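Long-range contacts in biliverdin reductase (Synechocystis sp., PDB 5B3T), which probably reduces the haem-breakdown product biliverdin with NADPH, pairing a Rossmann nucleotide-binding fold with an alpha/beta domain built on a large open sheet: residues D194-V199 and L226-G231; D35-L40 and A293-L298; R157-M162 and Q246-F251; S42-S47 and Q64-L69. One frame throughout, in Å; residues are numbered along the deposited sequence.

Contact 1: residues D194-V199 and L226-G231; sequences DLFGTV and LQFNNG
The ring of Phe228 carries the methyl CG2 of Val199 over one face, 4.1 Å from the ring centroid, and meets Gly197 O in its plane at the edge. Phe196 turns its own edge toward the face of Phe228 in a T-shaped pair, planes at 76°. The setting is the edge of the C-terminal domain's large sheet, where helix 193-196 runs out beside the type I turn Phe228-Gly231 and Val199 opposes Phe228 as an antiparallel non-hydrogen-bonded pair. An alanine in place of Phe228 would probably loosen the helix end, since both the CH-pi contact and the T-shaped pair would go. Glycine suits position 197, where phi is positive and a CB would clash with Asn230 OD1. Asparagines fit the turn because their N-H groups find acceptors, weakly from Asn229 ND2 to Thr198 OG1 and Asn230 N to Phe196 O, firmly from Asn229 N to Thr198 O (2.9 Å, nearly along the C=O axis). Asn230 ND2 bonds Leu195 O at 3.1 Å from above the carbonyl plane.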
loop_
_atom_site.group_PDB
_atom_site.type_symbol
_atom_site.label_atom_id
_atom_site.label_comp_id
_atom_site.label_asym_id
_atom_site.label_seq_id
_atom_site.Cartn_x
_atom_site.Cartn_y
_atom_site.Cartn_z
ATOM N N ASP A 194 6.727 -10.131 13.173
ATOM C CA ASP A 194 6.487 -10.509 14.561
ATOM C C ASP A 194 6.494 -12.024 14.728
ATOM O O ASP A 194 6.851 -12.541 15.786
ATOM C CB ASP A 194 5.157 -9.932 15.050
ATOM C CG ASP A 194 4.726 -10.511 16.384
ATOM O OD1 ASP A 194 5.605 -10.764 17.235
ATOM O OD2 ASP A 194 3.510 -10.713 16.581
ATOM N N LEU A 195 6.098 -12.732 13.674
ATOM C CA LEU A 195 6.059 -14.165 13.700
ATOM C C LEU A 195 7.047 -14.873 12.800
ATOM O O LEU A 195 7.582 -15.861 13.154
ATOM C CB LEU A 195 4.665 -14.622 13.318
ATOM C CG LEU A 195 3.495 -14.254 14.238
ATOM C CD1 LEU A 195 2.195 -13.975 13.518
ATOM C CD2 LEU A 195 3.340 -15.391 15.240
ATOM N N PHE A 196 7.265 -14.353 11.611
ATOM C CA PHE A 196 8.144 -15.004 10.648
ATOM C C PHE A 196 9.607 -14.632 10.827
ATOM O O PHE A 196 10.477 -15.293 10.243
ATOM C CB PHE A 196 7.715 -14.650 9.219
ATOM C CG PHE A 196 6.315 -15.086 8.874
ATOM C CD1 PHE A 196 5.663 -16.045 9.635
ATOM C CD2 PHE A 196 5.649 -14.535 7.791
ATOM C CE1 PHE A 196 4.380 -16.448 9.324
ATOM C CE2 PHE A 196 4.364 -14.936 7.472
ATOM C CZ PHE A 196 3.727 -15.894 8.241
ATOM N N GLY A 197 9.902 -13.605 11.619
ATOM C CA GLY A 197 11.235 -13.046 11.643
ATOM C C GLY A 197 11.463 -12.192 10.411
ATOM O O GLY A 197 10.542 -11.889 9.648
ATOM N N THR A 198 12.717 -11.806 10.209
ATOM C CA THR A 198 13.056 -10.988 9.058
ATOM C C THR A 198 13.426 -11.871 7.867
ATOM O O THR A 198 13.724 -13.059 8.007
ATOM C CB THR A 198 14.200 -10.028 9.398
ATOM O OG1 THR A 198 15.317 -10.776 9.888
ATOM C CG2 THR A 198 13.766 -9.024 10.460
ATOM N N VAL A 199 13.378 -11.276 6.676
ATOM C CA VAL A 199 13.837 -11.958 5.473
ATOM C C VAL A 199 15.341 -12.180 5.574
ATOM O O VAL A 199 16.098 -11.249 5.870
ATOM C CB VAL A 199 13.481 -11.141 4.222
ATOM C CG1 VAL A 199 14.112 -11.766 2.997
ATOM C CG2 VAL A 199 11.970 -11.031 4.049
ATOM N N LEU A 226 11.575 -16.041 -1.171
ATOM C CA LEU A 226 12.114 -15.494 0.064
ATOM C C LEU A 226 12.329 -16.597 1.089
ATOM O O LEU A 226 11.517 -17.521 1.205
ATOM C CB LEU A 226 11.175 -14.440 0.656
ATOM C CG LEU A 226 10.678 -13.310 -0.247
ATOM C CD1 LEU A 226 9.704 -12.427 0.513
ATOM C CD2 LEU A 226 11.836 -12.486 -0.779
ATOM N N GLN A 227 13.419 -16.482 1.840
ATOM C CA GLN A 227 13.669 -17.332 2.995
ATOM C C GLN A 227 13.727 -16.456 4.235
ATOM O O GLN A 227 14.533 -15.520 4.303
ATOM C CB GLN A 227 14.955 -18.142 2.824
ATOM C CG GLN A 227 14.897 -19.093 1.643
ATOM C CD GLN A 227 16.121 -19.973 1.530
ATOM O OE1 GLN A 227 16.672 -20.149 0.445
ATOM N NE2 GLN A 227 16.551 -20.535 2.651
ATOM N N PHE A 228 12.865 -16.748 5.199
ATOM C CA PHE A 228 12.797 -16.006 6.446
ATOM C C PHE A 228 13.661 -16.670 7.507
ATOM O O PHE A 228 14.085 -17.822 7.375
ATOM C CB PHE A 228 11.358 -15.898 6.946
ATOM C CG PHE A 228 10.492 -15.006 6.111
ATOM C CD1 PHE A 228 10.063 -15.416 4.859
ATOM C CD2 PHE A 228 10.096 -13.764 6.579
ATOM C CE1 PHE A 228 9.260 -14.603 4.083
ATOM C CE2 PHE A 228 9.289 -12.943 5.807
ATOM C CZ PHE A 228 8.872 -13.366 4.557
ATOM N N ASN A 229 13.906 -15.922 8.581
ATOM C CA ASN A 229 14.860 -16.374 9.582
ATOM C C ASN A 229 14.326 -17.528 10.406
ATOM O O ASN A 229 15.099 -18.394 10.829
ATOM C CB ASN A 229 15.249 -15.215 10.489
ATOM C CG ASN A 229 16.480 -14.521 10.007
ATOM O OD1 ASN A 229 17.479 -15.177 9.741
ATOM N ND2 ASN A 229 16.420 -13.201 9.869
ATOM N N ASN A 230 13.022 -17.555 10.654
ATOM C CA ASN A 230 12.418 -18.639 11.408
ATOM C C ASN A 230 12.018 -19.814 10.520
ATOM O O ASN A 230 11.256 -20.681 10.960
ATOM C CB ASN A 230 11.222 -18.112 12.201
ATOM C CG ASN A 230 11.596 -16.946 13.096
ATOM O OD1 ASN A 230 12.776 -16.654 13.295
ATOM N ND2 ASN A 230 10.591 -16.270 13.637
ATOM N N GLY A 231 12.519 -19.858 9.282
ATOM C CA GLY A 231 12.426 -21.025 8.428
ATOM C C GLY A 231 11.463 -20.904 7.264
ATOM O O GLY A 231 11.508 -21.746 6.356
#

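Contact 2: residues D35-L40 and A293-L298; sequences DRRSQL and AVLDYL
Arg37 leaves a type I turn that joins the preceding helix to strand 38-44 and reaches across to helix 283-300, tying the Rossmann domain to a helix from the far end of the chain. From CB, its CG lies anti to the carbonyl carbon and the chain runs on extended to CD, then bends at chi3 (-70°), which folds the guanidinium back alongside Asp35. There Arg37 NE donates to the syn lone pair of Asp35 OD1 at 2.9 Å, and Arg37 NH2 donates to Asp35 OD2 at 2.8 Å, a side-on grip within the guanidinium plane. Asp35 OD1 is held again on its anti lone pair by Arg37 N, which makes an Asx turn; aspartate suits the site because one carboxylate serves both backbone and side chain. Arg37 CZ lies 3.7 Å from Leu295 CB, which sits over the centre of one guanidinium face. At the tip, Arg37 NH1 forms a hydrogen-bonded salt bridge with Asp296 OD1 at 2.9 Å, meeting it from above the carboxylate plane, the two groups nearly perpendicular. Leu295 pushes CD1 to within 3.5 Å of Asp35 CG, while its CD2 packs on Ser38 CB; the hydroxyl of Ser38 is bonded to Phe32 O. Arg37 thus bridges two carboxylates; with its backbone N-H on Asp35 and the salt bridge of Lys302 to Asp296 OD2, it would probably favour the ionised form of both aspartates.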
loop_
_atom_site.group_PDB
_atom_site.type_symbol
_atom_site.label_atom_id
_atom_site.label_comp_id
_atom_site.label_asym_id
_atom_site.label_seq_id
_atom_site.Cartn_x
_atom_site.Cartn_y
_atom_site.Cartn_z
ATOM N N ASP A 35 -16.540 12.923 9.807
ATOM C CA ASP A 35 -16.051 13.233 11.144
ATOM C C ASP A 35 -16.077 14.739 11.365
ATOM O O ASP A 35 -15.628 15.510 10.510
ATOM C CB ASP A 35 -14.636 12.693 11.337
ATOM C CG ASP A 35 -14.281 12.498 12.800
ATOM O OD1 ASP A 35 -14.130 13.508 13.522
ATOM O OD2 ASP A 35 -14.149 11.332 13.230
ATOM N N ARG A 36 -16.600 15.160 12.514
ATOM C CA ARG A 36 -16.695 16.585 12.798
ATOM C C ARG A 36 -15.355 17.207 13.161
ATOM O O ARG A 36 -15.241 18.436 13.170
ATOM C CB ARG A 36 -17.676 16.838 13.937
ATOM C CG ARG A 36 -17.068 16.632 15.304
ATOM C CD ARG A 36 -18.041 17.072 16.367
ATOM N NE ARG A 36 -17.445 17.976 17.346
ATOM C CZ ARG A 36 -16.615 17.592 18.310
ATOM N NH1 ARG A 36 -16.274 16.315 18.428
ATOM N NH2 ARG A 36 -16.128 18.485 19.162
ATOM N N ARG A 37 -14.347 16.392 13.475
ATOM C CA ARG A 37 -13.032 16.921 13.805
ATOM C C ARG A 37 -12.232 17.335 12.577
ATOM O O ARG A 37 -11.139 17.890 12.732
ATOM C CB ARG A 37 -12.236 15.886 14.606
ATOM C CG ARG A 37 -12.837 15.533 15.960
ATOM C CD ARG A 37 -12.163 14.306 16.560
ATOM N NE ARG A 37 -12.507 13.083 15.837
ATOM C CZ ARG A 37 -11.954 11.896 16.063
ATOM N NH1 ARG A 37 -11.021 11.762 16.996
ATOM N NH2 ARG A 37 -12.335 10.841 15.355
ATOM N N SER A 38 -12.741 17.088 11.372
ATOM C CA SER A 38 -11.969 17.321 10.160
ATOM C C SER A 38 -12.853 17.935 9.085
ATOM O O SER A 38 -14.086 17.897 9.157
ATOM C CB SER A 38 -11.325 16.026 9.649
ATOM O OG SER A 38 -12.283 14.989 9.533
ATOM N N GLN A 39 -12.194 18.495 8.072
ATOM C CA GLN A 39 -12.855 19.183 6.969
ATOM C C GLN A 39 -12.036 18.966 5.705
ATOM O O GLN A 39 -10.838 19.266 5.685
ATOM C CB GLN A 39 -12.996 20.679 7.268
ATOM C CG GLN A 39 -13.637 21.492 6.157
ATOM C CD GLN A 39 -15.126 21.238 6.028
ATOM O OE1 GLN A 39 -15.808 20.969 7.016
ATOM N NE2 GLN A 39 -15.638 21.330 4.807
ATOM N N LEU A 40 -12.674 18.447 4.660
ATOM C CA LEU A 40 -12.015 18.262 3.373
ATOM C C LEU A 40 -12.035 19.583 2.610
ATOM O O LEU A 40 -13.108 20.122 2.321
ATOM C CB LEU A 40 -12.706 17.152 2.580
ATOM C CG LEU A 40 -12.269 16.879 1.139
ATOM C CD1 LEU A 40 -10.780 16.589 1.064
ATOM C CD2 LEU A 40 -13.071 15.724 0.550
ATOM N N ALA A 293 -8.085 7.158 14.196
ATOM C CA ALA A 293 -6.890 7.160 15.033
ATOM C C ALA A 293 -5.997 8.351 14.709
ATOM O O ALA A 293 -5.427 8.976 15.612
ATOM C CB ALA A 293 -6.126 5.848 14.862
ATOM N N VAL A 294 -5.865 8.681 13.420
ATOM C CA VAL A 294 -5.073 9.841 13.019
ATOM C C VAL A 294 -5.686 11.117 13.574
ATOM O O VAL A 294 -4.986 11.980 14.116
ATOM C CB VAL A 294 -4.942 9.892 11.485
ATOM C CG1 VAL A 294 -4.457 11.256 11.031
ATOM C CG2 VAL A 294 -4.000 8.798 10.994
ATOM N N LEU A 295 -7.004 11.258 13.449
ATOM C CA LEU A 295 -7.683 12.410 14.028
ATOM C C LEU A 295 -7.466 12.473 15.534
ATOM O O LEU A 295 -7.243 13.552 16.094
ATOM C CB LEU A 295 -9.175 12.352 13.693
ATOM C CG LEU A 295 -9.455 12.624 12.212
ATOM C CD1 LEU A 295 -10.926 12.466 11.880
ATOM C CD2 LEU A 295 -8.967 14.016 11.840
ATOM N N ASP A 296 -7.511 11.318 16.202
ATOM C CA ASP A 296 -7.234 11.267 17.635
ATOM C C ASP A 296 -5.858 11.837 17.943
ATOM O O ASP A 296 -5.709 12.699 18.816
ATOM C CB ASP A 296 -7.342 9.824 18.143
ATOM C CG ASP A 296 -8.602 9.576 18.965
ATOM O OD1 ASP A 296 -9.717 9.553 18.391
ATOM O OD2 ASP A 296 -8.473 9.367 20.195
ATOM N N TYR A 297 -4.839 11.376 17.222
ATOM C CA TYR A 297 -3.481 11.853 17.466
ATOM C C TYR A 297 -3.379 13.360 17.267
ATOM O O TYR A 297 -2.779 14.065 18.085
ATOM C CB TYR A 297 -2.476 11.130 16.559
ATOM C CG TYR A 297 -1.101 11.730 16.655
ATOM C CD1 TYR A 297 -0.311 11.511 17.776
ATOM C CD2 TYR A 297 -0.601 12.540 15.639
ATOM C CE1 TYR A 297 0.942 12.065 17.876
ATOM C CE2 TYR A 297 0.651 13.096 15.735
ATOM C CZ TYR A 297 1.417 12.855 16.854
ATOM O OH TYR A 297 2.666 13.407 16.953
ATOM N N LEU A 298 -3.965 13.873 16.186
ATOM C CA LEU A 298 -3.806 15.290 15.865
ATOM C C LEU A 298 -4.550 16.198 16.837
ATOM O O LEU A 298 -4.120 17.334 17.070
ATOM C CB LEU A 298 -4.262 15.558 14.428
ATOM C CG LEU A 298 -3.458 14.840 13.346
ATOM C CD1 LEU A 298 -4.050 15.079 11.965
ATOM C CD2 LEU A 298 -2.000 15.272 13.389
#

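Contact 3: residues R157-M162 and Q246-F251. With PO4 (phosphate ion), chain D.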
loop_
_atom_site.group_PDB
_atom_site.type_symbol
_atom_site.label_atom_id
_atom_site.label_comp_id
_atom_site.label_asym_id
_atom_site.label_seq_id
_atom_site.Cartn_x
_atom_site.Cartn_y
_atom_site.Cartn_z
ATOM N N ARG A 157 2.530 -18.889 -0.219
ATOM C CA ARG A 157 2.520 -18.459 -1.609
ATOM C C ARG A 157 1.495 -17.352 -1.781
ATOM O O ARG A 157 0.319 -17.528 -1.446
ATOM C CB ARG A 157 2.211 -19.622 -2.559
ATOM C CG ARG A 157 2.282 -19.234 -4.027
ATOM C CD ARG A 157 2.277 -20.453 -4.931
ATOM N NE ARG A 157 2.923 -20.165 -6.208
ATOM C CZ ARG A 157 2.278 -19.710 -7.275
ATOM N NH1 ARG A 157 0.971 -19.504 -7.212
ATOM N NH2 ARG A 157 2.935 -19.467 -8.400
ATOM N N TYR A 158 1.951 -16.216 -2.299
ATOM C CA TYR A 158 1.117 -15.043 -2.542
ATOM C C TYR A 158 1.277 -14.675 -4.010
ATOM O O TYR A 158 2.338 -14.192 -4.422
ATOM C CB TYR A 158 1.524 -13.892 -1.614
ATOM C CG TYR A 158 0.862 -12.558 -1.882
ATOM C CD1 TYR A 158 -0.456 -12.476 -2.314
ATOM C CD2 TYR A 158 1.555 -11.372 -1.670
ATOM C CE1 TYR A 158 -1.055 -11.248 -2.551
ATOM C CE2 TYR A 158 0.966 -10.144 -1.900
ATOM C CZ TYR A 158 -0.338 -10.087 -2.339
ATOM O OH TYR A 158 -0.922 -8.862 -2.568
ATOM N N SER A 159 0.236 -14.919 -4.803
ATOM C CA SER A 159 0.306 -14.744 -6.247
ATOM C C SER A 159 -0.843 -13.868 -6.718
ATOM O O SER A 159 -2.008 -14.142 -6.408
ATOM C CB SER A 159 0.268 -16.095 -6.970
ATOM O OG SER A 159 0.304 -15.914 -8.374
ATOM N N THR A 160 -0.510 -12.823 -7.471
ATOM C CA THR A 160 -1.485 -11.931 -8.087
ATOM C C THR A 160 -1.196 -11.897 -9.581
ATOM O O THR A 160 -0.172 -11.351 -10.007
ATOM C CB THR A 160 -1.411 -10.527 -7.486
ATOM O OG1 THR A 160 -1.443 -10.616 -6.056
ATOM C CG2 THR A 160 -2.588 -9.689 -7.953
ATOM N N ILE A 161 -2.084 -12.486 -10.377
ATOM C CA ILE A 161 -1.969 -12.474 -11.831
ATOM C C ILE A 161 -3.242 -11.861 -12.395
ATOM O O ILE A 161 -4.346 -12.337 -12.105
ATOM C CB ILE A 161 -1.727 -13.877 -12.404
ATOM C CG1 ILE A 161 -0.324 -14.362 -12.031
ATOM C CG2 ILE A 161 -1.902 -13.866 -13.915
ATOM C CD1 ILE A 161 0.004 -15.748 -12.535
ATOM N N MET A 162 -3.087 -10.809 -13.197
ATOM C CA MET A 162 -4.212 -10.034 -13.716
ATOM C C MET A 162 -4.046 -9.858 -15.222
ATOM O O MET A 162 -3.290 -8.994 -15.673
ATOM C CB MET A 162 -4.307 -8.686 -13.005
ATOM C CG MET A 162 -5.279 -7.706 -13.638
ATOM S SD MET A 162 -6.936 -8.395 -13.791
ATOM C CE MET A 162 -7.296 -8.794 -12.082
ATOM N N GLN A 246 -5.017 -16.616 -17.568
ATOM C CA GLN A 246 -5.720 -17.065 -16.371
ATOM C C GLN A 246 -5.338 -16.169 -15.204
ATOM O O GLN A 246 -4.153 -16.045 -14.877
ATOM C CB GLN A 246 -5.403 -18.527 -16.040
ATOM C CG GLN A 246 -6.309 -19.107 -14.958
ATOM C CD GLN A 246 -5.686 -20.284 -14.234
ATOM O OE1 GLN A 246 -4.502 -20.262 -13.897
ATOM N NE2 GLN A 246 -6.482 -21.317 -13.987
ATOM N N ASN A 247 -6.338 -15.553 -14.581
ATOM C CA ASN A 247 -6.114 -14.703 -13.423
ATOM C C ASN A 247 -5.927 -15.543 -12.163
ATOM O O ASN A 247 -6.354 -16.699 -12.081
ATOM C CB ASN A 247 -7.276 -13.728 -13.238
ATOM C CG ASN A 247 -7.342 -12.690 -14.338
ATOM O OD1 ASN A 247 -6.484 -12.649 -15.221
ATOM N ND2 ASN A 247 -8.360 -11.839 -14.290
ATOM N N GLU A 248 -5.280 -14.938 -11.169
ATOM C CA GLU A 248 -4.978 -15.612 -9.915
ATOM C C GLU A 248 -4.864 -14.568 -8.815
ATOM O O GLU A 248 -4.103 -13.606 -8.953
ATOM C CB GLU A 248 -3.675 -16.415 -10.018
ATOM C CG GLU A 248 -3.498 -17.469 -8.940
ATOM C CD GLU A 248 -2.159 -18.179 -9.025
ATOM O OE1 GLU A 248 -1.232 -17.630 -9.656
ATOM O OE2 GLU A 248 -2.034 -19.289 -8.464
ATOM N N ARG A 249 -5.628 -14.752 -7.736
ATOM C CA ARG A 249 -5.500 -13.960 -6.511
ATOM C C ARG A 249 -5.470 -14.949 -5.350
ATOM O O ARG A 249 -6.510 -15.276 -4.771
ATOM C CB ARG A 249 -6.631 -12.943 -6.359
ATOM C CG ARG A 249 -6.472 -11.695 -7.210
ATOM C CD ARG A 249 -7.190 -10.507 -6.579
ATOM N NE ARG A 249 -8.634 -10.709 -6.490
ATOM C CZ ARG A 249 -9.394 -10.243 -5.503
ATOM N NH1 ARG A 249 -8.847 -9.554 -4.511
ATOM N NH2 ARG A 249 -10.700 -10.472 -5.504
ATOM N N ILE A 250 -4.272 -15.418 -5.010
ATOM C CA ILE A 250 -4.084 -16.476 -4.025
ATOM C C ILE A 250 -3.142 -15.984 -2.934
ATOM O O ILE A 250 -2.122 -15.347 -3.220
ATOM C CB ILE A 250 -3.530 -17.762 -4.676
ATOM C CG1 ILE A 250 -4.498 -18.289 -5.735
ATOM C CG2 ILE A 250 -3.268 -18.830 -3.629
ATOM C CD1 ILE A 250 -5.828 -18.732 -5.185
ATOM N N PHE A 251 -3.492 -16.281 -1.683
ATOM C CA PHE A 251 -2.606 -16.081 -0.537
ATOM C C PHE A 251 -2.761 -17.320 0.342
ATOM O O PHE A 251 -3.759 -17.464 1.055
ATOM C CB PHE A 251 -2.942 -14.800 0.222
ATOM C CG PHE A 251 -1.803 -14.261 1.051
ATOM C CD1 PHE A 251 -0.760 -15.081 1.452
ATOM C CD2 PHE A 251 -1.774 -12.925 1.423
ATOM C CE1 PHE A 251 0.283 -14.585 2.209
ATOM C CE2 PHE A 251 -0.731 -12.422 2.181
ATOM C CZ PHE A 251 0.298 -13.254 2.574
HETATM P P PO4 D . -11.491 -11.843 -8.861
HETATM O O1 PO4 D . -12.183 -13.185 -8.825
HETATM O O2 PO4 D . -12.184 -10.897 -7.910
HETATM O O3 PO4 D . -11.549 -11.284 -10.262
HETATM O O4 PO4 D . -10.049 -12.008 -8.445
#
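Backbone hydrogen bonds join strands 157-162 and 248-251 as antiparallel neighbours, 169° apart. Ser159 and Ile250 exchange two of them, with Ser159 N to Ile250 O at 2.9 Å, and Ile161 and Glu248 exchange two more, Ile161 N to Glu248 O being the shortest at 2.7 Å. Between these pairs, Thr160 opposes Arg249 without hydrogen bonds. Polar side chains meet on the face of Ser159, Ile161, Glu248 and Ile250. Glu248 stretches out, and Glu248 OE1 accepts from Ser159 OG at 2.6 Å, met from well above the carboxylate plane; a serine suits this place because its short side chain, OG anti to the backbone N, presents the hydroxyl to the extended glutamate of the neighbouring strand. Glu248 OE2 forms a salt bridge with Arg157 NH1 at 3.3 Å, its hydrogen bond weak, while Arg157 NE is paired with Glu235. The aromatic contact lies on the other face, where Tyr158 and Phe251 form an offset stack with planes 19° apart, and Tyr158 CB sits over the Phe251 ring. On that same face Arg249 NE and Arg249 NH2 hydrogen-bond O4 (2.7 Å) and O2 of a phosphate, probably from the crystallisation liquor, and Arg249 NH1 forms a salt bridge with Glu265. Helix 183-189 covers the aromatic face, touching Tyr158 and Phe251, while strand 233-241 flanks 153-163 on one side and strand 258-263 borders 248-255 on the other.

Contact 4: residues S42-S47 and Q64-L69; sequences SFWGNS and QSWQAL
This contact belongs to the Rossmann fold, where edge strand 38-44 leads into Asn46 and Ser47, which bind NADP(+). Trp44, with CG anti to its backbone N (chi1 175°), lays its indole against the start of helix 66-70. Trp66 N lies over one face, 3.3 Å from Trp44 CD1, and Trp66 CB stands above the five-membered ring. Trp66 turns its edge to the same face in a T-shaped pair, planes at 82°, while Asn46 N lies over the opposite face. Tryptophan suits this place because its broad face can cover the Ser65-Trp66 backbone and the Trp66 side chain; an alanine at Trp44 would probably leave these and the Asn46 backbone poorly packed. A water accepts weakly from Trp44 NE1 and donates to Gln64 O at 2.6 Å. Ser65 caps the helix, its OG accepting from Ala68 N. Leu69 CD1 packs against Phe43 backbone, and Ser42 OG is buried against Leu69 CG with no polar partner in the model. Trp66 and Leu69 touch Val19 of strand 14-19, Trp66 reaches helix 87-96, and Phe43 faces helix 48-58.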
loop_
_atom_site.group_PDB
_atom_site.type_symbol
_atom_site.label_atom_id
_atom_site.label_comp_id
_atom_site.label_asym_id
_atom_site.label_seq_id
_atom_site.Cartn_x
_atom_site.Cartn_y
_atom_site.Cartn_z
ATOM N N SER A 42 -9.468 20.516 -0.203
ATOM C CA SER A 42 -9.076 20.446 -1.604
ATOM C C SER A 42 -8.620 19.034 -1.941
ATOM O O SER A 42 -8.449 18.184 -1.064
ATOM C CB SER A 42 -7.972 21.459 -1.929
ATOM O OG SER A 42 -6.810 21.212 -1.158
ATOM N N PHE A 43 -8.430 18.793 -3.234
ATOM C CA PHE A 43 -7.866 17.535 -3.701
ATOM C C PHE A 43 -7.197 17.772 -5.047
ATOM O O PHE A 43 -7.390 18.807 -5.689
ATOM C CB PHE A 43 -8.928 16.434 -3.800
ATOM C CG PHE A 43 -9.715 16.464 -5.077
ATOM C CD1 PHE A 43 -10.777 17.339 -5.229
ATOM C CD2 PHE A 43 -9.394 15.616 -6.126
ATOM C CE1 PHE A 43 -11.503 17.370 -6.404
ATOM C CE2 PHE A 43 -10.118 15.644 -7.305
ATOM C CZ PHE A 43 -11.174 16.521 -7.443
ATOM N N TRP A 44 -6.396 16.792 -5.462
ATOM C CA TRP A 44 -5.746 16.794 -6.764
ATOM C C TRP A 44 -5.858 15.400 -7.361
ATOM O O TRP A 44 -5.693 14.401 -6.656
ATOM C CB TRP A 44 -4.269 17.213 -6.659
ATOM C CG TRP A 44 -3.492 17.126 -7.952
ATOM C CD1 TRP A 44 -3.354 18.106 -8.894
ATOM C CD2 TRP A 44 -2.730 16.007 -8.426
ATOM N NE1 TRP A 44 -2.563 17.663 -9.927
ATOM C CE2 TRP A 44 -2.167 16.377 -9.665
ATOM C CE3 TRP A 44 -2.475 14.726 -7.927
ATOM C CZ2 TRP A 44 -1.366 15.514 -10.410
ATOM C CZ3 TRP A 44 -1.679 13.870 -8.669
ATOM C CH2 TRP A 44 -1.133 14.267 -9.896
ATOM N N GLY A 45 -6.157 15.341 -8.655
ATOM C CA GLY A 45 -6.182 14.085 -9.376
ATOM C C GLY A 45 -5.241 14.125 -10.561
ATOM O O GLY A 45 -4.925 15.205 -11.068
ATOM N N ASN A 46 -4.779 12.961 -11.012
ATOM C CA ASN A 46 -3.826 12.912 -12.114
ATOM C C ASN A 46 -4.491 12.815 -13.480
ATOM O O ASN A 46 -3.850 13.136 -14.487
ATOM C CB ASN A 46 -2.871 11.728 -11.939
ATOM C CG ASN A 46 -3.567 10.390 -12.093
ATOM O OD1 ASN A 46 -4.305 9.957 -11.209
ATOM N ND2 ASN A 46 -3.338 9.730 -13.222
ATOM N N SER A 47 -5.752 12.389 -13.541
ATOM C CA SER A 47 -6.446 12.161 -14.802
ATOM C C SER A 47 -7.777 12.902 -14.810
ATOM O O SER A 47 -8.440 13.016 -13.775
ATOM C CB SER A 47 -6.672 10.662 -15.045
ATOM O OG SER A 47 -7.512 10.103 -14.049
ATOM N N GLN A 64 -5.179 22.594 -9.334
ATOM C CA GLN A 64 -4.647 22.269 -10.654
ATOM C C GLN A 64 -3.335 21.497 -10.575
ATOM O O GLN A 64 -3.020 20.723 -11.485
ATOM C CB GLN A 64 -4.471 23.548 -11.479
ATOM C CG GLN A 64 -3.573 24.600 -10.841
ATOM C CD GLN A 64 -2.148 24.533 -11.354
ATOM O OE1 GLN A 64 -1.843 23.782 -12.278
ATOM N NE2 GLN A 64 -1.265 25.330 -10.758
ATOM N N SER A 65 -2.565 21.684 -9.503
ATOM C CA SER A 65 -1.337 20.937 -9.274
ATOM C C SER A 65 -1.289 20.492 -7.820
ATOM O O SER A 65 -1.845 21.154 -6.939
ATOM C CB SER A 65 -0.094 21.777 -9.603
ATOM O OG SER A 65 0.045 22.861 -8.699
ATOM N N TRP A 66 -0.627 19.360 -7.567
ATOM C CA TRP A 66 -0.462 18.943 -6.179
ATOM C C TRP A 66 0.519 19.848 -5.443
ATOM O O TRP A 66 0.399 20.024 -4.225
ATOM C CB TRP A 66 -0.031 17.473 -6.088
ATOM C CG TRP A 66 1.296 17.108 -6.704
ATOM C CD1 TRP A 66 1.498 16.480 -7.900
ATOM C CD2 TRP A 66 2.597 17.300 -6.130
ATOM N NE1 TRP A 66 2.842 16.289 -8.114
ATOM C CE2 TRP A 66 3.538 16.784 -7.043
ATOM C CE3 TRP A 66 3.057 17.869 -4.938
ATOM C CZ2 TRP A 66 4.910 16.820 -6.802
ATOM C CZ3 TRP A 66 4.420 17.905 -4.701
ATOM C CH2 TRP A 66 5.330 17.383 -5.628
ATOM N N GLN A 67 1.478 20.440 -6.162
ATOM C CA GLN A 67 2.376 21.415 -5.547
ATOM C C GLN A 67 1.597 22.577 -4.943
ATOM O O GLN A 67 1.901 23.031 -3.835
ATOM C CB GLN A 67 3.385 21.935 -6.575
ATOM C CG GLN A 67 4.357 20.892 -7.105
ATOM C CD GLN A 67 3.815 20.138 -8.301
ATOM O OE1 GLN A 67 2.607 20.108 -8.537
ATOM N NE2 GLN A 67 4.711 19.526 -9.068
ATOM N N ALA A 68 0.584 23.069 -5.660
ATOM C CA ALA A 68 -0.251 24.135 -5.119
ATOM C C ALA A 68 -1.058 23.650 -3.921
ATOM O O ALA A 68 -1.251 24.395 -2.952
ATOM C CB ALA A 68 -1.178 24.683 -6.204
ATOM N N LEU A 69 -1.543 22.407 -3.971
ATOM C CA LEU A 69 -2.318 21.863 -2.860
ATOM C C LEU A 69 -1.499 21.834 -1.577
ATOM O O LEU A 69 -1.952 22.302 -0.528
ATOM C CB LEU A 69 -2.825 20.460 -3.206
ATOM C CG LEU A 69 -3.706 19.745 -2.174
ATOM C CD1 LEU A 69 -4.688 18.843 -2.886
ATOM C CD2 LEU A 69 -2.885 18.927 -1.180
HETATM O O HOH W 1 -0.816 19.590 -12.187
#

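The four contacts divide between two domains. Contacts 1 and 3 share the mixed sheet of the C-terminal domain, their centres about 22 Å apart: contact 1 lies where its edge strand 199-210 begins, contact 3 in its interior. Contact 4 lies in the Rossmann domain, on strand 38-44, which contact 2 also uses; their centres are about 21 Å apart. Along the chain contact 4 closes first, then contact 3 spans contact 1, and contact 2, its closest ends 253 residues apart, encloses all three. Contact 2 brings helix 283-300, from late in the chain, back against the Rossmann sheet. Contacts 3 and 4 lie on opposite sides of the chain's centre.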